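Local coordinates for protein Methylcobalamin\: coenzyme M methyltransferase (Methanosarcina mazei, PDB 4AY7) that transfers a methyl group from a methylated corrinoid to coenzyme M in methanogenesis, using a zinc ion as cofactor, at residues A21-E26 with I318-P323; G40-M45 with G98-Q103; A50-A55 with A63-A68; G156-A161 with K168-W173; I209-A214 with S230-F235. One frame throughout, in Å; residues are numbered along the deposited sequence. Where two conformers were deposited one is given.

Contact 1. Residues A21-E26 with I318-P323; sequences AALKGE and IDVLAP. With MG (magnesium ion), chain D.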
# COMPACT_ATOMS: atom_id res chain seq x y z
N ALA A 21 -10.76 9.72 -10.18
CA ALA A 21 -12.07 9.33 -10.81
C ALA A 21 -12.23 7.81 -10.82
O ALA A 21 -13.28 7.23 -10.35
CB ALA A 21 -12.21 9.93 -12.20
N ALA A 22 -11.20 7.12 -11.27
CA ALA A 22 -11.23 5.65 -11.27
C ALA A 22 -11.50 4.99 -9.96
O ALA A 22 -12.29 4.04 -9.88
CB ALA A 22 -9.97 5.08 -11.92
N LEU A 23 -10.78 5.46 -8.92
CA LEU A 23 -10.92 4.92 -7.60
C LEU A 23 -12.29 5.25 -7.03
O LEU A 23 -12.88 4.43 -6.34
CB LEU A 23 -9.76 5.39 -6.67
CG LEU A 23 -8.37 4.85 -6.99
CD1 LEU A 23 -7.22 5.57 -6.24
CD2 LEU A 23 -8.42 3.30 -6.76
N LYS A 24 -12.80 6.42 -7.30
CA LYS A 24 -14.12 6.74 -6.80
C LYS A 24 -15.26 6.08 -7.59
O LYS A 24 -16.41 6.08 -7.12
CB LYS A 24 -14.30 8.23 -6.83
CG LYS A 24 -13.45 8.98 -5.83
CD LYS A 24 -13.98 10.40 -5.84
CE LYS A 24 -12.99 11.42 -5.31
NZ LYS A 24 -13.49 12.77 -5.69
N GLY A 25 -14.97 5.51 -8.74
CA GLY A 25 -16.04 4.88 -9.56
C GLY A 25 -16.76 5.85 -10.46
O GLY A 25 -17.86 5.56 -10.96
N GLU A 26 -16.16 6.99 -10.70
CA GLU A 26 -16.68 7.92 -11.68
C GLU A 26 -16.24 7.55 -13.08
O GLU A 26 -15.22 6.83 -13.26
CB GLU A 26 -16.15 9.29 -11.30
CG GLU A 26 -16.66 9.74 -9.95
CD GLU A 26 -15.95 10.96 -9.46
OE1 GLU A 26 -14.85 11.20 -9.96
OE2 GLU A 26 -16.47 11.68 -8.57
N ILE A 318 -11.25 -4.63 -13.93
CA ILE A 318 -10.40 -3.94 -12.99
C ILE A 318 -10.50 -2.45 -13.16
O ILE A 318 -10.67 -1.96 -14.28
CB ILE A 318 -8.93 -4.42 -13.16
CG1 ILE A 318 -8.22 -4.34 -11.84
CG2 ILE A 318 -8.16 -3.64 -14.27
CD1 ILE A 318 -8.59 -5.47 -10.86
N ASP A 319 -10.50 -1.71 -12.06
CA ASP A 319 -10.66 -0.30 -12.08
C ASP A 319 -9.39 0.48 -12.26
O ASP A 319 -9.38 1.58 -12.83
CB ASP A 319 -11.44 0.13 -10.86
CG ASP A 319 -12.78 -0.55 -10.78
OD1 ASP A 319 -13.60 -0.23 -11.66
OD2 ASP A 319 -13.03 -1.46 -9.96
N VAL A 320 -8.33 -0.04 -11.68
CA VAL A 320 -6.98 0.48 -11.77
C VAL A 320 -6.04 -0.71 -12.00
O VAL A 320 -6.01 -1.65 -11.17
CB VAL A 320 -6.51 1.22 -10.51
CG1 VAL A 320 -5.00 1.52 -10.61
CG2 VAL A 320 -7.34 2.53 -10.27
N LEU A 321 -5.38 -0.73 -13.15
CA LEU A 321 -4.51 -1.88 -13.49
C LEU A 321 -3.21 -1.70 -12.73
O LEU A 321 -2.56 -0.62 -12.78
CB LEU A 321 -4.23 -1.94 -14.96
CG LEU A 321 -3.28 -3.01 -15.51
CD1 LEU A 321 -3.86 -4.36 -15.15
CD2 LEU A 321 -2.93 -2.89 -17.00
N ALA A 322 -2.82 -2.75 -12.01
CA ALA A 322 -1.65 -2.65 -11.10
C ALA A 322 -1.11 -4.02 -10.73
O ALA A 322 -1.82 -5.00 -10.86
CB ALA A 322 -2.03 -1.86 -9.83
N PRO A 323 0.14 -4.08 -10.15
CA PRO A 323 0.64 -5.31 -9.57
C PRO A 323 -0.30 -5.77 -8.43
O PRO A 323 -0.86 -4.94 -7.71
CB PRO A 323 2.02 -4.90 -9.03
CG PRO A 323 2.40 -3.72 -9.88
CD PRO A 323 1.13 -2.99 -10.09
MG MG D . -15.21 0.03 -13.12
O HOH W 1 -13.21 3.04 -12.02
O HOH W 2 -14.27 1.44 -14.23
O HOH W 3 -15.10 -1.67 -14.32
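A22, in the last turn of helix 15-24, and D319, just ahead of strand 320-323, bring the two backbones to 6.0 Å between their CA atoms. The helix stops here in a Schellman motif, with E26 N bonded to A21 O; G25 takes the positive phi of the C-prime position, where a CB would press on the preceding carbonyl. The small methyl of A22 allows this close approach, its CB resting 3.7 Å from D319 O. V320 turns one methyl to the helix: with CG1 anti to the backbone N (chi1 170°), CG2 is left to meet both A22 CB, at 4.0 Å, and L23 CD2, at 3.8 Å. L23 starts out away from the strand, yet its branched end swings back over V320, so the two side chains cross obliquely. D319, just before the strand, makes polar contacts instead. Its OD1 binds the magnesium ion at 2.2 Å, and two waters are also bound to the ion. A further water lies close to A22 O and reaches D319 OD1 only weakly, at 3.3 Å. The other carboxylate oxygen, OD2, is held by a salt bridge to K279 and by the backbone N of L288, which would fix the rotation of the group and offset its charge. Leucine and valine suit the inner side, where L23 also touches V242, V244 and V289 of strands 242-246 and 287-292. The end of an N-terminal helix is thus set against the N-terminal ends of the parallel strands of the TIM barrel, away from the zinc side.

Contact 2. Residues G40-M45 with G98-Q103; sequences GIVELM and GTKNRQ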
# COMPACT_ATOMS: atom_id res chain seq x y z
N GLY A 40 10.01 0.11 -5.70
CA GLY A 40 11.49 0.09 -5.76
C GLY A 40 12.02 -1.18 -6.39
O GLY A 40 11.71 -2.28 -5.91
N ILE A 41 12.85 -1.04 -7.45
CA ILE A 41 13.41 -2.21 -8.17
C ILE A 41 14.89 -1.99 -8.33
O ILE A 41 15.33 -0.85 -8.53
CB ILE A 41 12.65 -2.55 -9.48
CG1 ILE A 41 12.81 -1.46 -10.53
CG2 ILE A 41 11.15 -2.72 -9.20
CD1 ILE A 41 12.26 -1.80 -11.91
N VAL A 42 15.64 -3.06 -8.15
CA VAL A 42 17.10 -3.01 -8.16
C VAL A 42 17.62 -2.42 -9.45
O VAL A 42 18.60 -1.71 -9.41
CB VAL A 42 17.72 -4.40 -7.88
CG1 VAL A 42 19.26 -4.37 -7.97
CG2 VAL A 42 17.26 -4.91 -6.51
N GLU A 43 17.02 -2.74 -10.60
CA GLU A 43 17.47 -2.20 -11.91
C GLU A 43 17.51 -0.66 -11.84
O GLU A 43 18.49 -0.03 -12.30
CB GLU A 43 16.62 -2.67 -13.08
CG GLU A 43 17.02 -2.05 -14.44
CD GLU A 43 16.41 -2.72 -15.70
OE1 GLU A 43 15.67 -3.76 -15.63
OE2 GLU A 43 16.73 -2.19 -16.81
N LEU A 44 16.50 -0.06 -11.23
CA LEU A 44 16.38 1.41 -11.17
C LEU A 44 17.28 1.95 -10.04
O LEU A 44 17.94 3.00 -10.21
CB LEU A 44 14.92 1.85 -11.03
CG LEU A 44 14.13 1.63 -12.33
CD1 LEU A 44 12.71 2.14 -12.19
CD2 LEU A 44 14.86 2.22 -13.56
N MET A 45 17.41 1.19 -8.95
CA MET A 45 18.37 1.58 -7.89
C MET A 45 19.73 1.77 -8.54
O MET A 45 20.37 2.76 -8.27
CB MET A 45 18.52 0.54 -6.78
CG MET A 45 17.26 0.35 -5.96
SD MET A 45 17.58 -1.02 -4.86
CE MET A 45 15.90 -1.58 -4.41
N GLY A 98 17.75 -3.75 6.54
CA GLY A 98 17.81 -4.64 5.38
C GLY A 98 18.90 -4.24 4.41
O GLY A 98 19.89 -3.64 4.78
N THR A 99 18.75 -4.67 3.17
CA THR A 99 19.81 -4.61 2.16
C THR A 99 19.19 -4.20 0.85
O THR A 99 17.95 -3.96 0.69
CB THR A 99 20.38 -6.02 1.89
OG1 THR A 99 19.34 -6.83 1.31
CG2 THR A 99 20.93 -6.67 3.15
N LYS A 100 20.08 -4.13 -0.15
CA LYS A 100 19.66 -3.77 -1.44
C LYS A 100 18.42 -4.55 -1.94
O LYS A 100 17.59 -3.99 -2.66
CB LYS A 100 20.82 -3.90 -2.44
CG LYS A 100 20.66 -2.97 -3.62
CD LYS A 100 21.79 -3.23 -4.59
CE LYS A 100 21.61 -2.42 -5.83
NZ LYS A 100 22.78 -2.69 -6.72
N ASN A 101 18.22 -5.81 -1.58
CA ASN A 101 16.97 -6.45 -2.03
C ASN A 101 16.08 -7.07 -0.91
O ASN A 101 15.18 -7.83 -1.21
CB ASN A 101 17.25 -7.43 -3.14
CG ASN A 101 18.04 -8.60 -2.69
OD1 ASN A 101 19.08 -8.45 -2.06
ND2 ASN A 101 17.57 -9.79 -3.03
N ARG A 102 16.32 -6.70 0.35
CA ARG A 102 15.63 -7.26 1.48
C ARG A 102 15.07 -6.01 2.20
O ARG A 102 15.86 -5.18 2.62
CB ARG A 102 16.65 -7.96 2.38
CG ARG A 102 16.15 -9.07 3.29
CD ARG A 102 17.32 -9.84 3.93
NE ARG A 102 17.84 -9.00 5.00
CZ ARG A 102 19.09 -8.99 5.48
NH1 ARG A 102 20.05 -9.81 5.00
NH2 ARG A 102 19.38 -8.10 6.43
N GLN A 103 13.75 -5.90 2.26
CA GLN A 103 13.07 -4.70 2.79
C GLN A 103 13.34 -4.58 4.30
O GLN A 103 13.57 -5.58 4.92
CB GLN A 103 11.52 -4.77 2.60
CG GLN A 103 11.16 -4.47 1.21
CD GLN A 103 9.66 -4.53 0.98
OE1 GLN A 103 9.04 -5.61 1.09
NE2 GLN A 103 9.08 -3.37 0.64
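M45 and K100 run alongside each other in opposite directions, while V42 lies across the lysine chain at about a right angle. K100 is extended beyond CG, so that its methylenes pass across the face of helix 42-48 at V42 and M45. Near the root of the lysine, its CG comes 3.9 Å from M45 SD; further out, its CE rests 3.7 Å from V42 CG1. A lysine suits the place because its aliphatic stem can pack against valine and methionine while NZ goes on to a salt bridge with D46, on the same helix. M45 reaches in the other direction, and its terminal CE lies against the lysine carbonyl, 3.4 Å from K100 O. That oxygen is buried by the contact and has no hydrogen-bonding partner in the model. The second methyl of V42, CG2, brushes N101 CB at 4.2 Å, at the outer margin, where the asparagine's amide leads away. The backbone of the loop is kept in shape from within: T99 to R102 form a type I turn, and T99 OG1 accepts from N101 N at 3.3 Å with an N-H...O angle of 139°, an ST turn. The turn closes the hairpin of the antiparallel strands 94-96 and 105-108, and Q103, a coenzyme M-binding residue, follows it directly. Helix 42-48 is begun at I41, its N-cap residue. M45 also touches W52, and on its far side L65, so the methionine is wedged between the hairpin tip and helix 59-71, which L44 also touches.

Contact 3. Residues A50-A55 with A63-A68; sequences APWPEA and AKLALA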
# COMPACT_ATOMS: atom_id res chain seq x y z
N ALA A 50 20.28 5.12 -6.39
CA ALA A 50 19.46 5.29 -5.15
C ALA A 50 19.18 3.91 -4.58
O ALA A 50 18.00 3.48 -4.59
CB ALA A 50 18.17 6.01 -5.45
N PRO A 51 20.23 3.21 -4.12
CA PRO A 51 19.98 1.88 -3.54
C PRO A 51 19.26 1.93 -2.18
O PRO A 51 19.40 2.88 -1.44
CB PRO A 51 21.37 1.33 -3.36
CG PRO A 51 22.19 2.53 -3.03
CD PRO A 51 21.64 3.59 -3.97
N TRP A 52 18.58 0.84 -1.85
CA TRP A 52 18.28 0.52 -0.46
C TRP A 52 19.59 0.09 0.15
O TRP A 52 20.45 -0.52 -0.53
CB TRP A 52 17.34 -0.67 -0.36
CG TRP A 52 15.94 -0.51 -0.96
CD1 TRP A 52 15.35 0.65 -1.48
CD2 TRP A 52 14.93 -1.55 -1.06
NE1 TRP A 52 14.06 0.39 -1.88
CE2 TRP A 52 13.76 -0.92 -1.69
CE3 TRP A 52 14.89 -2.91 -0.76
CZ2 TRP A 52 12.64 -1.62 -1.98
CZ3 TRP A 52 13.73 -3.62 -1.09
CH2 TRP A 52 12.60 -2.97 -1.62
N PRO A 53 19.77 0.35 1.45
CA PRO A 53 18.87 1.00 2.39
C PRO A 53 18.88 2.51 2.39
O PRO A 53 17.98 3.10 2.99
CB PRO A 53 19.38 0.51 3.75
CG PRO A 53 20.78 0.20 3.53
CD PRO A 53 20.86 -0.36 2.14
N GLU A 54 19.85 3.14 1.75
CA GLU A 54 19.94 4.58 1.76
C GLU A 54 18.76 5.29 1.23
O GLU A 54 18.47 6.40 1.72
CB GLU A 54 21.15 5.06 0.95
CG GLU A 54 22.49 4.67 1.58
CD GLU A 54 23.11 3.45 0.86
OE1 GLU A 54 22.37 2.41 0.61
OE2 GLU A 54 24.32 3.55 0.51
N ALA A 55 18.10 4.72 0.22
CA ALA A 55 16.82 5.24 -0.29
C ALA A 55 15.69 5.21 0.78
O ALA A 55 14.62 5.77 0.51
CB ALA A 55 16.33 4.52 -1.55
N ALA A 63 13.07 10.17 -3.17
CA ALA A 63 12.43 10.85 -4.26
C ALA A 63 12.95 10.31 -5.62
O ALA A 63 12.17 9.95 -6.52
CB ALA A 63 12.66 12.34 -4.15
N LYS A 64 14.26 10.20 -5.72
CA LYS A 64 14.95 9.90 -6.96
C LYS A 64 14.57 8.50 -7.43
O LYS A 64 14.18 8.35 -8.61
CB LYS A 64 16.47 10.16 -6.79
CG LYS A 64 17.26 10.24 -8.07
CD LYS A 64 18.75 10.28 -7.77
CE LYS A 64 19.58 10.43 -9.06
NZ LYS A 64 21.07 10.28 -8.81
N LEU A 65 14.50 7.52 -6.54
CA LEU A 65 14.09 6.19 -6.92
C LEU A 65 12.59 6.08 -7.28
O LEU A 65 12.20 5.25 -8.20
CB LEU A 65 14.38 5.22 -5.85
CG LEU A 65 14.08 3.76 -6.06
CD1 LEU A 65 14.89 3.18 -7.25
CD2 LEU A 65 14.39 3.09 -4.74
N ALA A 66 11.75 6.85 -6.56
CA ALA A 66 10.28 6.83 -6.85
C ALA A 66 9.96 7.37 -8.23
O ALA A 66 9.11 6.83 -9.01
CB ALA A 66 9.54 7.69 -5.83
N LEU A 67 10.63 8.47 -8.53
CA LEU A 67 10.39 9.14 -9.76
C LEU A 67 10.87 8.25 -10.90
O LEU A 67 10.31 8.31 -11.99
CB LEU A 67 11.11 10.48 -9.83
CG LEU A 67 10.46 11.63 -9.06
CD1 LEU A 67 9.43 12.44 -9.87
CD2 LEU A 67 9.73 11.05 -7.87
N ALA A 68 11.90 7.45 -10.64
CA ALA A 68 12.52 6.63 -11.66
C ALA A 68 11.55 5.57 -12.14
O ALA A 68 11.55 5.29 -13.36
CB ALA A 68 13.86 6.02 -11.17
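L65 enters the contact from helix 59-71 and carries nearly all of it. Its CB sits 3.9 Å from A50 CB, where the close backbones, with the CA atoms of A50 and L65 5.7 Å apart, suit a small residue such as alanine. CG stands anti to the backbone N (chi1 -178°) and leads toward the A50 carbonyl. Both branches then meet that oxygen: CD1 at 4.1 Å and CD2 at 3.6 Å from A50 O, a buried atom that has no hydrogen-bonding partner in the model. CD2 is the busiest tip, lying also 3.9 Å from W52 NE1 and 4.0 Å from A55 CB. The leucine and the indole cross at about a right angle, and A55 CB sits in the plane of the W52 ring at its edge. Helix 59-71 leads into strand 78-80 of the TIM barrel and packs back against the segment 50-55, which has a cis peptide bond before P53. An alanine in place of L65 is likely to leave A50 O and W52 NE1 facing a gap, letting the tryptophan shift. W52 touches Q38 and Q103, both coenzyme M-binding residues, which places the contact beside that site. On the far side of the helix, L67 packs on V78 and on helix 130-144. K64 runs out along the flank, its NZ bonded to V48 O.

Contact 4. Residues G156-A161 with K168-W173; sequences GPVTVA and KSFMKW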
# COMPACT_ATOMS: atom_id res chain seq x y z
N GLY A 156 -0.87 -0.52 7.69
CA GLY A 156 -2.22 -0.18 8.14
C GLY A 156 -2.36 -0.45 9.64
O GLY A 156 -1.45 -1.05 10.27
N PRO A 157 -3.49 -0.06 10.22
CA PRO A 157 -3.57 -0.08 11.67
C PRO A 157 -3.49 -1.46 12.29
O PRO A 157 -2.98 -1.60 13.41
CB PRO A 157 -4.87 0.60 12.00
CG PRO A 157 -5.63 0.76 10.74
CD PRO A 157 -4.66 0.60 9.60
N VAL A 158 -3.91 -2.50 11.59
CA VAL A 158 -3.84 -3.81 12.20
C VAL A 158 -2.35 -4.18 12.35
O VAL A 158 -1.88 -4.64 13.38
CB VAL A 158 -4.63 -4.85 11.44
CG1 VAL A 158 -4.56 -6.23 12.10
CG2 VAL A 158 -6.08 -4.37 11.31
N THR A 159 -1.60 -4.00 11.26
CA THR A 159 -0.18 -4.32 11.27
C THR A 159 0.60 -3.43 12.25
O THR A 159 1.50 -3.93 12.91
CB THR A 159 0.29 -4.25 9.81
OG1 THR A 159 -0.41 -5.29 9.10
CG2 THR A 159 1.84 -4.48 9.63
N VAL A 160 0.21 -2.15 12.38
CA VAL A 160 0.84 -1.25 13.34
C VAL A 160 0.57 -1.74 14.76
O VAL A 160 1.50 -1.79 15.55
CB VAL A 160 0.31 0.21 13.24
CG1 VAL A 160 0.77 1.02 14.43
CG2 VAL A 160 0.74 0.83 11.91
N ALA A 161 -0.65 -2.19 15.06
CA ALA A 161 -0.95 -2.66 16.40
C ALA A 161 -0.11 -3.90 16.71
O ALA A 161 0.45 -4.03 17.79
CB ALA A 161 -2.41 -3.01 16.54
N LYS A 168 3.00 -12.34 18.14
CA LYS A 168 2.69 -13.40 19.10
C LYS A 168 1.75 -12.94 20.25
O LYS A 168 0.82 -13.65 20.64
CB LYS A 168 3.98 -13.93 19.63
CG LYS A 168 3.85 -15.14 20.51
CD LYS A 168 5.18 -15.43 21.18
CE LYS A 168 4.98 -16.14 22.52
NZ LYS A 168 4.65 -17.57 22.28
N SER A 169 2.01 -11.75 20.80
CA SER A 169 1.14 -11.18 21.84
C SER A 169 -0.20 -10.80 21.22
O SER A 169 -1.26 -11.00 21.78
CB SER A 169 1.76 -9.96 22.47
OG SER A 169 3.02 -10.31 23.05
N PHE A 170 -0.14 -10.24 20.04
CA PHE A 170 -1.38 -9.80 19.34
C PHE A 170 -2.34 -10.98 19.12
O PHE A 170 -3.51 -10.91 19.49
CB PHE A 170 -0.99 -9.09 18.04
CG PHE A 170 -2.10 -8.42 17.33
CD1 PHE A 170 -2.47 -7.12 17.66
CD2 PHE A 170 -2.74 -9.04 16.31
CE1 PHE A 170 -3.48 -6.49 17.01
CE2 PHE A 170 -3.78 -8.41 15.65
CZ PHE A 170 -4.12 -7.12 15.97
N MET A 171 -1.83 -12.11 18.63
CA MET A 171 -2.67 -13.28 18.43
C MET A 171 -3.20 -13.83 19.75
O MET A 171 -4.40 -14.11 19.88
CB MET A 171 -1.92 -14.34 17.64
CG MET A 171 -1.83 -14.00 16.15
SD MET A 171 -0.98 -15.24 15.10
CE MET A 171 -1.66 -16.80 15.73
N LYS A 172 -2.34 -13.93 20.75
CA LYS A 172 -2.72 -14.46 22.06
C LYS A 172 -3.77 -13.57 22.72
O LYS A 172 -4.73 -14.07 23.27
CB LYS A 172 -1.46 -14.60 22.94
CG LYS A 172 -1.60 -15.33 24.27
CD LYS A 172 -0.19 -15.51 24.94
CE LYS A 172 -0.08 -16.65 25.97
NZ LYS A 172 0.05 -16.28 27.44
N TRP A 173 -3.61 -12.25 22.64
CA TRP A 173 -4.60 -11.34 23.21
C TRP A 173 -5.93 -11.34 22.50
O TRP A 173 -6.97 -11.04 23.11
CB TRP A 173 -4.05 -9.95 23.25
CG TRP A 173 -2.80 -9.85 24.08
CD1 TRP A 173 -2.22 -10.82 24.87
CD2 TRP A 173 -1.95 -8.70 24.21
NE1 TRP A 173 -1.06 -10.34 25.43
CE2 TRP A 173 -0.86 -9.07 25.07
CE3 TRP A 173 -1.99 -7.43 23.69
CZ2 TRP A 173 0.14 -8.20 25.40
CZ3 TRP A 173 -0.97 -6.56 24.01
CH2 TRP A 173 0.05 -6.93 24.87
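F170 drives its ring from helix 167-176 into helix 157-165, and A161 is where it packs most closely: CE1 of the phenylalanine lies 3.7 Å from A161 CB. The neighbouring ring atom, F170 CD1, is 4.1 Å from A161 C, the carbonyl carbon. An alanine suits this place, because the CA atoms of A161 and F170 are only 7.7 Å apart and a longer side chain would probably collide with the ring. The next ring atom, CZ of F170, reaches V158 CG1 at 4.0 Å, one helical turn earlier; the valine side chain and the ring cross at about a right angle. CG of F170 is anti to the backbone N (chi1 -171°), which sends the ring straight out from its own helix. The two segments lie on consecutive short helices joined by a tight turn at S166, inside the crossover from strand 150-155 to strand 206-210 of the TIM barrel, ahead of the long helix 178-202. A161 also touches A188 of that long helix, and V158 touches V213. F170 itself also touches S162, V165 and M219. The outward-facing parts of helix 167-176 are different: K168, M171 and K172 are exposed, with no part in the packing against helix 157-165. S169 is only partly exposed, and its hydroxyl bonds to P112 O, while its carbonyl O stands 3.0 Å above one face of the W173 ring.

Contact 5. Residues I209-A214 with S230-F235; sequences IADPVA and SRLQKF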
# COMPACT_ATOMS: atom_id res chain seq x y z
N ILE A 209 -2.95 1.78 2.22
CA ILE A 209 -2.41 1.07 3.33
C ILE A 209 -2.27 -0.39 3.01
O ILE A 209 -3.10 -0.98 2.34
CB ILE A 209 -3.21 1.29 4.61
CG1 ILE A 209 -4.55 0.59 4.58
CG2 ILE A 209 -3.34 2.81 4.92
CD1 ILE A 209 -5.37 0.75 5.86
N ALA A 210 -1.22 -0.98 3.51
CA ALA A 210 -0.98 -2.38 3.35
C ALA A 210 -1.11 -2.99 4.71
O ALA A 210 -0.38 -2.62 5.63
CB ALA A 210 0.38 -2.64 2.71
N ASP A 211 -2.03 -3.92 4.90
CA ASP A 211 -2.27 -4.43 6.18
C ASP A 211 -2.23 -5.94 6.22
O ASP A 211 -3.23 -6.58 6.44
CB ASP A 211 -3.63 -3.89 6.70
CG ASP A 211 -3.60 -3.54 8.21
OD1 ASP A 211 -2.74 -4.11 8.91
OD2 ASP A 211 -4.47 -2.73 8.71
N PRO A 212 -1.06 -6.52 6.04
CA PRO A 212 -0.98 -7.98 5.96
C PRO A 212 -1.46 -8.75 7.18
O PRO A 212 -1.91 -9.86 7.03
CB PRO A 212 0.49 -8.22 5.70
CG PRO A 212 1.18 -7.02 6.24
CD PRO A 212 0.24 -5.94 5.75
N VAL A 213 -1.30 -8.22 8.40
CA VAL A 213 -1.78 -8.91 9.62
C VAL A 213 -3.33 -9.16 9.57
O VAL A 213 -3.82 -10.06 10.21
CB VAL A 213 -1.25 -8.19 10.91
CG1 VAL A 213 -1.71 -8.89 12.21
CG2 VAL A 213 0.29 -8.22 10.92
N ALA A 214 -4.06 -8.33 8.86
CA ALA A 214 -5.52 -8.49 8.77
C ALA A 214 -5.93 -9.66 7.85
O ALA A 214 -7.12 -10.02 7.79
CB ALA A 214 -6.14 -7.16 8.34
N SER A 230 -13.88 -2.34 12.28
CA SER A 230 -14.20 -1.03 12.85
C SER A 230 -13.06 -0.05 12.86
O SER A 230 -13.28 1.16 12.62
CB SER A 230 -14.86 -1.10 14.27
OG SER A 230 -13.91 -1.66 15.17
N ARG A 231 -11.82 -0.55 13.05
CA ARG A 231 -10.71 0.33 13.00
C ARG A 231 -10.40 0.76 11.60
O ARG A 231 -10.06 1.92 11.35
CB ARG A 231 -9.45 -0.25 13.72
CG ARG A 231 -9.52 -0.22 15.25
CD ARG A 231 -10.32 -1.37 15.88
NE ARG A 231 -10.53 -1.14 17.31
CZ ARG A 231 -11.23 -1.90 18.13
NH1 ARG A 231 -11.87 -2.98 17.72
NH2 ARG A 231 -11.39 -1.49 19.40
N LEU A 232 -10.44 -0.18 10.67
CA LEU A 232 -10.23 0.17 9.21
C LEU A 232 -11.28 1.18 8.72
O LEU A 232 -10.90 2.18 8.09
CB LEU A 232 -10.26 -1.09 8.38
CG LEU A 232 -9.08 -2.02 8.62
CD1 LEU A 232 -9.29 -3.44 8.05
CD2 LEU A 232 -7.78 -1.42 8.04
N GLN A 233 -12.56 0.99 9.11
CA GLN A 233 -13.62 2.00 8.91
C GLN A 233 -13.28 3.36 9.50
O GLN A 233 -13.47 4.39 8.82
CB GLN A 233 -14.94 1.54 9.51
CG GLN A 233 -15.56 0.46 8.65
CD GLN A 233 -16.77 -0.22 9.28
OE1 GLN A 233 -16.86 -0.37 10.50
NE2 GLN A 233 -17.67 -0.70 8.45
N LYS A 234 -12.71 3.38 10.70
CA LYS A 234 -12.36 4.65 11.33
C LYS A 234 -11.24 5.32 10.59
O LYS A 234 -11.22 6.56 10.41
CB LYS A 234 -11.99 4.46 12.77
CG LYS A 234 -11.75 5.75 13.53
CD LYS A 234 -11.29 5.40 14.93
CE LYS A 234 -11.18 6.62 15.84
NZ LYS A 234 -12.43 7.45 15.68
N PHE A 235 -10.25 4.51 10.16
CA PHE A 235 -9.18 5.09 9.36
C PHE A 235 -9.69 5.76 8.08
O PHE A 235 -9.35 6.93 7.79
CB PHE A 235 -8.20 3.97 8.97
CG PHE A 235 -7.05 4.44 8.14
CD1 PHE A 235 -7.12 4.46 6.79
CD2 PHE A 235 -5.85 4.85 8.77
CE1 PHE A 235 -6.05 4.87 6.01
CE2 PHE A 235 -4.78 5.29 8.02
CZ PHE A 235 -4.89 5.31 6.61
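F235 presents one ring face to I209, whose CD1 sits 4.1 Å above the plane, toward the rim. The branch methyl presses harder: I209 CG2 is 3.4 Å from F235 CZ, a tight packing contact. Farther round, the ring touches S192 and A196 of helix 178-202 and F263. The second flat group, the carboxylate of D211, has its OD2 3.6 Å from L232 CD2, but its polar partners, T159 and V158, lie at the start of helix 157-165. CD2 of L232 also meets I209 CD1, at 3.9 Å. The isoleucine takes the crowded torsion, CG1 between N and the carbonyl carbon (chi1 72°); this puts CG2 on F235 and leaves CD1 near L232 and over the F235 face. A beta-branched residue suits a strand, and its branches meet both helix residues; replacing I209 with an alanine would probably open a gap between the strand and helix, leaving the F235 ring freer to turn. I209 stands about 6 Å from zinc ligand H246, side chain to side chain. Strand 206-210 packed on helix 221-238, with strand 242-246 following, is the right-handed beta-alpha-beta crossover of the TIM barrel.

The five contacts fall into two neighbourhoods and one outlier. Contacts 2 and 3 have centres 9 Å apart and touch through M45, K100 and W52: M45 O to A50 N is a probable hydrogen bond of 3.0 Å, and K100 O lies 3.5 Å from W52 CE3. Together they lie beside coenzyme M-binding Q38 and Q103, with the W52 side chain about 14 Å from the zinc. Contacts 4 and 5, centres 11 Å apart, meet at D211, whose OD1 is 2.6 Å from T159 OG1; its side chain is about 9 Å from the zinc. Contact 1, about 20 Å centre to centre from contact 5, reaches the same sheet but carries the separate magnesium site.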